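Side-chain contacts in HTPA Reductase (Selaginella moellendorffii, PDB 5U5N), which probably reduces 4-hydroxy-tetrahydrodipicolinate to tetrahydrodipicolinate with NADH or NADPH, in the diaminopimelate route to lysine: residues A[75-80]-A[91-96]; A[219-224]-A[230-235]. All coordinates share one frame; numbering follows the deposited sequence.

Contact 1: A[75-80]-A[91-96]; sequences VIVVDY and EFYCKQ
Asp-79 OD2 takes two hydrogen bonds from helix 86-95: the hydroxyl of Tyr-93 donates a short one, OH to OD2 2.5 Å, and ND2 of Asn-89, an NAD-binding residue one turn earlier, supplies the second. The tyrosine uses the anti lone pair of OD2, the one directed away from OD1, and the carboxylate plane stands 66° from the ring plane. OD1 is engaged in turn by the hydroxyls of Thr-81 and Thr-104, so the rotation of the carboxylate is fixed from both oxygens. Two residues down the strand, Val-77 lays a methyl over one face of the tyrosine ring; its CG1 lies 3.6 Å from Tyr-93 CZ, in a CH-pi contact set off-centre toward the phenolic end. With CG1 anti to the backbone N (chi1 175°), this branch is the one laid over the ring, which the side chain meets at about a right angle. The three touching residues are buried in the interface between strand 76-79 and helix 86-95. The Asp-79 side chain is about 5 Å from the bound NAD. This is the beta-alpha packing of a Rossmann-type dinucleotide-binding domain, with a polar network at the C-terminal end of a parallel strand.

Contact 2: A[219-224]-A[230-235]; sequences TYKIIS and FFEFKH
Tyr-220, Ile-222 and Phe-233 bury the most surface in this antiparallel beta hairpin, and all three side chains lie on one face of the sheet. Tyr-220 and Phe-233 form a hydrogen-bonded pair, joined by Tyr-220 N to Phe-233 O at 2.8 Å and by the reciprocal bond from Phe-233 N. Ile-222 and Phe-231 repeat the pattern, Phe-231 N reaching Ile-222 O at 2.8 Å in a nearly straight bond (175°). Within this face Ile-222 runs its extended CG1 branch diagonally, so that CD1 comes to 3.8 Å from Phe-233 CE2, while helix 171-182 packs against Tyr-220 and Ile-222, and Phe-136 of helix 131-146 against Phe-233. The other face carries Lys-221 and Glu-232 lying side by side; their salt bridge is long, NZ to OE2 3.8 Å. There Phe-230, its CG anti to the backbone N (chi1 176°), swings its ring back toward the partner strand and presents its edge to the aliphatic CD of Lys-221 and to Ile-223, with Phe-230 CD1 3.7 Å from Ile-223 CG1. Strand 229-238 is the outer strand of its own chain's sheet, but a strand of the second subunit pairs with it antiparallel, so the sheet continues through the dimer. At the far end, Tyr-220 reaches past Phe-233 to His-235: the two rings meet rim to rim with planes 30° apart, and a hydrogen bond joins Tyr-220 OH to His-235 NE2 at 3.1 Å.

From the N terminus, the chain enters the N-terminal, Rossmann-type region, where contact 1 closes a short loop, bringing helix 86-95 back onto strand 76-79 before strand 100-102 completes the beta-alpha-beta unit. That loop is finished well before contact 2 opens, so the two stand in series, neither nested nor crossed. Contact 2 closes a shorter loop, of five intervening residues, folding strand 229-238 onto strand 215-223 in the sheet of the C-terminal family region. The centres of contact 1 and contact 2 lie about 41 Å apart, on opposite sides of the chain's centre. Contact 1 thus ties strand to helix near NAD, and contact 2 strand to strand at the dimer interface.

Contact 1: A[75-80]-A[91-96]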
loop_
_atom_site.group_PDB
_atom_site.type_symbol
_atom_site.label_atom_id
_atom_site.label_comp_id
_atom_site.label_asym_id
_atom_site.label_seq_id
_atom_site.Cartn_x
_atom_site.Cartn_y
_atom_site.Cartn_z
ATOM N N VAL A 75 8.250 -5.400 -35.259
ATOM C CA VAL A 75 7.426 -4.310 -34.794
ATOM C C VAL A 75 6.349 -4.779 -33.811
ATOM O O VAL A 75 5.796 -5.870 -33.960
ATOM C CB VAL A 75 6.750 -3.556 -35.957
ATOM C CG1 VAL A 75 5.745 -4.441 -36.663
ATOM C CG2 VAL A 75 6.103 -2.271 -35.458
ATOM N N ILE A 76 6.100 -3.937 -32.812
ATOM C CA ILE A 76 4.972 -4.060 -31.921
ATOM C C ILE A 76 4.148 -2.836 -32.154
ATOM O O ILE A 76 4.683 -1.743 -32.169
ATOM C CB ILE A 76 5.446 -4.077 -30.432
ATOM C CG1 ILE A 76 6.138 -5.399 -30.147
ATOM C CG2 ILE A 76 4.262 -3.850 -29.489
ATOM C CD1 ILE A 76 6.842 -5.482 -28.816
ATOM N N VAL A 77 2.856 -3.013 -32.287
ATOM C CA VAL A 77 1.937 -1.904 -32.493
ATOM C C VAL A 77 1.394 -1.421 -31.145
ATOM O O VAL A 77 1.036 -2.222 -30.305
ATOM C CB VAL A 77 0.774 -2.310 -33.396
ATOM C CG1 VAL A 77 -0.240 -1.185 -33.509
ATOM C CG2 VAL A 77 1.279 -2.723 -34.779
ATOM N N VAL A 78 1.355 -0.105 -30.969
ATOM C CA VAL A 78 0.682 0.535 -29.868
ATOM C C VAL A 78 -0.544 1.255 -30.403
ATOM O O VAL A 78 -0.394 2.147 -31.270
ATOM C CB VAL A 78 1.612 1.560 -29.234
ATOM C CG1 VAL A 78 0.877 2.346 -28.174
ATOM C CG2 VAL A 78 2.817 0.845 -28.608
ATOM N N ASP A 79 -1.736 0.851 -29.931
ATOM C CA ASP A 79 -3.010 1.392 -30.362
ATOM C C ASP A 79 -3.636 2.303 -29.304
ATOM O O ASP A 79 -4.072 1.825 -28.256
ATOM C CB ASP A 79 -3.963 0.251 -30.718
ATOM C CG ASP A 79 -5.186 0.712 -31.484
ATOM O OD1 ASP A 79 -6.050 1.342 -30.867
ATOM O OD2 ASP A 79 -5.296 0.446 -32.735
ATOM N N TYR A 80 -3.623 3.613 -29.587
ATOM C CA TYR A 80 -4.445 4.615 -28.932
ATOM C C TYR A 80 -5.234 5.362 -30.011
ATOM O O TYR A 80 -4.794 6.407 -30.536
ATOM C CB TYR A 80 -3.612 5.614 -28.143
ATOM C CG TYR A 80 -3.114 5.087 -26.831
ATOM C CD1 TYR A 80 -3.889 5.194 -25.674
ATOM C CD2 TYR A 80 -1.850 4.508 -26.726
ATOM C CE1 TYR A 80 -3.429 4.739 -24.431
ATOM C CE2 TYR A 80 -1.373 4.043 -25.490
ATOM C CZ TYR A 80 -2.167 4.159 -24.346
ATOM O OH TYR A 80 -1.679 3.681 -23.130
ATOM N N GLU A 91 -8.883 -6.951 -34.564
ATOM C CA GLU A 91 -9.017 -8.039 -35.519
ATOM C C GLU A 91 -8.020 -7.903 -36.639
ATOM O O GLU A 91 -7.465 -8.894 -37.090
ATOM C CB GLU A 91 -10.420 -8.130 -36.045
ATOM C CG GLU A 91 -11.360 -8.652 -34.995
ATOM C CD GLU A 91 -12.800 -8.267 -35.285
ATOM O OE1 GLU A 91 -13.283 -8.493 -36.423
ATOM O OE2 GLU A 91 -13.476 -7.746 -34.358
ATOM N N PHE A 92 -7.749 -6.673 -37.053
ATOM C CA PHE A 92 -6.757 -6.444 -38.073
ATOM C C PHE A 92 -5.366 -6.879 -37.580
ATOM O O PHE A 92 -4.679 -7.623 -38.270
ATOM C CB PHE A 92 -6.762 -4.995 -38.514
ATOM C CG PHE A 92 -5.766 -4.706 -39.572
ATOM C CD1 PHE A 92 -5.945 -5.207 -40.855
ATOM C CD2 PHE A 92 -4.626 -3.966 -39.295
ATOM C CE1 PHE A 92 -5.023 -4.970 -41.844
ATOM C CE2 PHE A 92 -3.700 -3.725 -40.308
ATOM C CZ PHE A 92 -3.907 -4.224 -41.583
ATOM N N TYR A 93 -4.969 -6.458 -36.382
ATOM C CA TYR A 93 -3.659 -6.846 -35.851
ATOM C C TYR A 93 -3.517 -8.349 -35.731
ATOM O O TYR A 93 -2.489 -8.897 -36.131
ATOM C CB TYR A 93 -3.357 -6.181 -34.495
ATOM C CG TYR A 93 -3.442 -4.670 -34.511
ATOM C CD1 TYR A 93 -3.070 -3.920 -35.649
ATOM C CD2 TYR A 93 -3.916 -3.986 -33.403
ATOM C CE1 TYR A 93 -3.152 -2.538 -35.657
ATOM C CE2 TYR A 93 -4.009 -2.609 -33.402
ATOM C CZ TYR A 93 -3.622 -1.890 -34.524
ATOM O OH TYR A 93 -3.721 -0.518 -34.491
ATOM N N CYS A 94 -4.549 -9.017 -35.208
ATOM C CA CYS A 94 -4.489 -10.476 -35.018
ATOM C C CYS A 94 -4.445 -11.268 -36.331
ATOM O O CYS A 94 -3.732 -12.262 -36.418
ATOM C CB CYS A 94 -5.655 -10.961 -34.160
ATOM S SG CYS A 94 -5.609 -10.400 -32.463
ATOM N N LYS A 95 -5.195 -10.828 -37.343
ATOM C CA LYS A 95 -5.162 -11.463 -38.665
ATOM C C LYS A 95 -3.759 -11.403 -39.289
ATOM O O LYS A 95 -3.286 -12.385 -39.834
ATOM C CB LYS A 95 -6.190 -10.820 -39.600
ATOM C CG LYS A 95 -5.986 -11.234 -41.035
ATOM C CD LYS A 95 -7.091 -10.799 -41.979
ATOM C CE LYS A 95 -6.688 -11.142 -43.397
ATOM N NZ LYS A 95 -7.872 -11.101 -44.286
ATOM N N GLN A 96 -3.115 -10.247 -39.172
ATOM C CA GLN A 96 -1.751 -9.981 -39.684
ATOM C C GLN A 96 -0.599 -10.504 -38.796
ATOM O O GLN A 96 0.571 -10.318 -39.134
ATOM C CB GLN A 96 -1.539 -8.454 -39.858
ATOM C CG GLN A 96 -2.554 -7.718 -40.737
ATOM C CD GLN A 96 -2.327 -7.887 -42.229
ATOM O OE1 GLN A 96 -1.214 -8.144 -42.674
ATOM N NE2 GLN A 96 -3.399 -7.768 -43.005
#

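Contact 2: A[219-224]-A[230-235]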
loop_
_atom_site.group_PDB
_atom_site.type_symbol
_atom_site.label_atom_id
_atom_site.label_comp_id
_atom_site.label_asym_id
_atom_site.label_seq_id
_atom_site.Cartn_x
_atom_site.Cartn_y
_atom_site.Cartn_z
ATOM N N THR A 219 -8.038 10.995 -3.047
ATOM C CA THR A 219 -7.703 11.057 -1.628
ATOM C C THR A 219 -8.644 10.114 -0.876
ATOM O O THR A 219 -9.877 10.239 -0.993
ATOM C CB THR A 219 -7.909 12.474 -1.060
ATOM O OG1 THR A 219 -7.050 13.399 -1.732
ATOM C CG2 THR A 219 -7.576 12.524 0.443
ATOM N N TYR A 220 -8.076 9.183 -0.114
ATOM C CA TYR A 220 -8.806 8.258 0.735
ATOM C C TYR A 220 -8.384 8.535 2.191
ATOM O O TYR A 220 -7.172 8.503 2.505
ATOM C CB TYR A 220 -8.474 6.811 0.372
ATOM C CG TYR A 220 -8.521 6.493 -1.105
ATOM C CD1 TYR A 220 -7.449 6.771 -1.942
ATOM C CD2 TYR A 220 -9.659 5.912 -1.677
ATOM C CE1 TYR A 220 -7.506 6.485 -3.305
ATOM C CE2 TYR A 220 -9.722 5.629 -3.047
ATOM C CZ TYR A 220 -8.643 5.917 -3.838
ATOM O OH TYR A 220 -8.701 5.640 -5.167
ATOM N N LYS A 221 -9.350 8.854 3.052
ATOM C CA LYS A 221 -9.056 9.072 4.467
ATOM C C LYS A 221 -9.796 8.062 5.320
ATOM O O LYS A 221 -10.990 7.857 5.147
ATOM C CB LYS A 221 -9.460 10.450 4.926
ATOM C CG LYS A 221 -9.148 11.545 3.953
ATOM C CD LYS A 221 -9.471 12.880 4.600
ATOM C CE LYS A 221 -9.335 14.053 3.633
ATOM N NZ LYS A 221 -8.849 15.251 4.415
ATOM N N ILE A 222 -9.071 7.469 6.260
ATOM C CA ILE A 222 -9.575 6.404 7.107
ATOM C C ILE A 222 -9.272 6.788 8.563
ATOM O O ILE A 222 -8.093 6.945 8.933
ATOM C CB ILE A 222 -8.920 5.049 6.763
ATOM C CG1 ILE A 222 -8.801 4.818 5.251
ATOM C CG2 ILE A 222 -9.734 3.914 7.344
ATOM C CD1 ILE A 222 -8.078 3.532 4.879
ATOM N N ILE A 223 -10.328 6.938 9.374
ATOM C CA ILE A 223 -10.226 7.480 10.719
ATOM C C ILE A 223 -10.847 6.516 11.746
ATOM O O ILE A 223 -11.929 5.989 11.527
ATOM C CB ILE A 223 -10.936 8.848 10.814
ATOM C CG1 ILE A 223 -10.369 9.835 9.804
ATOM C CG2 ILE A 223 -10.792 9.447 12.226
ATOM C CD1 ILE A 223 -11.351 10.946 9.452
ATOM N N SER A 224 -10.150 6.306 12.868
ATOM C CA SER A 224 -10.633 5.399 13.926
ATOM C C SER A 224 -11.890 5.935 14.629
ATOM O O SER A 224 -12.119 7.143 14.610
ATOM C CB SER A 224 -9.553 5.195 14.981
ATOM O OG SER A 224 -9.220 6.450 15.558
ATOM N N PHE A 230 -5.503 8.444 12.037
ATOM C CA PHE A 230 -5.802 8.994 10.722
ATOM C C PHE A 230 -4.833 8.370 9.706
ATOM O O PHE A 230 -3.597 8.502 9.854
ATOM C CB PHE A 230 -5.654 10.518 10.778
ATOM C CG PHE A 230 -5.853 11.225 9.448
ATOM C CD1 PHE A 230 -7.112 11.501 8.984
ATOM C CD2 PHE A 230 -4.758 11.663 8.706
ATOM C CE1 PHE A 230 -7.299 12.184 7.771
ATOM C CE2 PHE A 230 -4.915 12.343 7.497
ATOM C CZ PHE A 230 -6.191 12.600 7.026
ATOM N N PHE A 231 -5.393 7.684 8.707
ATOM C CA PHE A 231 -4.667 7.223 7.522
ATOM C C PHE A 231 -5.135 8.022 6.321
ATOM O O PHE A 231 -6.334 8.266 6.151
ATOM C CB PHE A 231 -4.936 5.759 7.207
ATOM C CG PHE A 231 -4.267 4.795 8.132
ATOM C CD1 PHE A 231 -4.843 4.466 9.355
ATOM C CD2 PHE A 231 -3.107 4.139 7.743
ATOM C CE1 PHE A 231 -4.249 3.553 10.195
ATOM C CE2 PHE A 231 -2.504 3.220 8.609
ATOM C CZ PHE A 231 -3.071 2.940 9.828
ATOM N N GLU A 232 -4.188 8.426 5.495
ATOM C CA GLU A 232 -4.511 9.127 4.274
ATOM C C GLU A 232 -3.649 8.572 3.133
ATOM O O GLU A 232 -2.427 8.458 3.282
ATOM C CB GLU A 232 -4.359 10.625 4.461
ATOM C CG GLU A 232 -4.745 11.450 3.220
ATOM C CD GLU A 232 -4.504 12.930 3.402
ATOM O OE1 GLU A 232 -3.314 13.353 3.443
ATOM O OE2 GLU A 232 -5.509 13.651 3.596
ATOM N N PHE A 233 -4.302 8.218 2.017
ATOM C CA PHE A 233 -3.618 7.773 0.825
ATOM C C PHE A 233 -4.070 8.651 -0.337
ATOM O O PHE A 233 -5.271 8.894 -0.493
ATOM C CB PHE A 233 -3.903 6.317 0.463
ATOM C CG PHE A 233 -3.785 5.371 1.587
ATOM C CD1 PHE A 233 -2.628 5.278 2.337
ATOM C CD2 PHE A 233 -4.837 4.541 1.902
ATOM C CE1 PHE A 233 -2.554 4.420 3.418
ATOM C CE2 PHE A 233 -4.775 3.688 2.983
ATOM C CZ PHE A 233 -3.635 3.616 3.739
ATOM N N LYS A 234 -3.097 9.133 -1.111
ATOM C CA LYS A 234 -3.328 9.922 -2.299
ATOM C C LYS A 234 -2.582 9.361 -3.491
ATOM O O LYS A 234 -1.420 8.940 -3.357
ATOM C CB LYS A 234 -2.814 11.337 -2.135
ATOM C CG LYS A 234 -3.622 12.191 -1.219
ATOM C CD LYS A 234 -3.096 13.612 -1.216
ATOM C CE LYS A 234 -3.963 14.427 -0.284
ATOM N NZ LYS A 234 -3.307 15.733 0.006
ATOM N N HIS A 235 -3.231 9.428 -4.649
ATOM C CA HIS A 235 -2.559 9.246 -5.913
ATOM C C HIS A 235 -3.113 10.268 -6.907
ATOM O O HIS A 235 -4.307 10.326 -7.142
ATOM C CB HIS A 235 -2.591 7.789 -6.378
ATOM C CG HIS A 235 -3.959 7.198 -6.527
ATOM N ND1 HIS A 235 -4.660 7.247 -7.708
ATOM C CD2 HIS A 235 -4.698 6.439 -5.682
ATOM C CE1 HIS A 235 -5.816 6.622 -7.558
ATOM N NE2 HIS A 235 -5.863 6.115 -6.333
#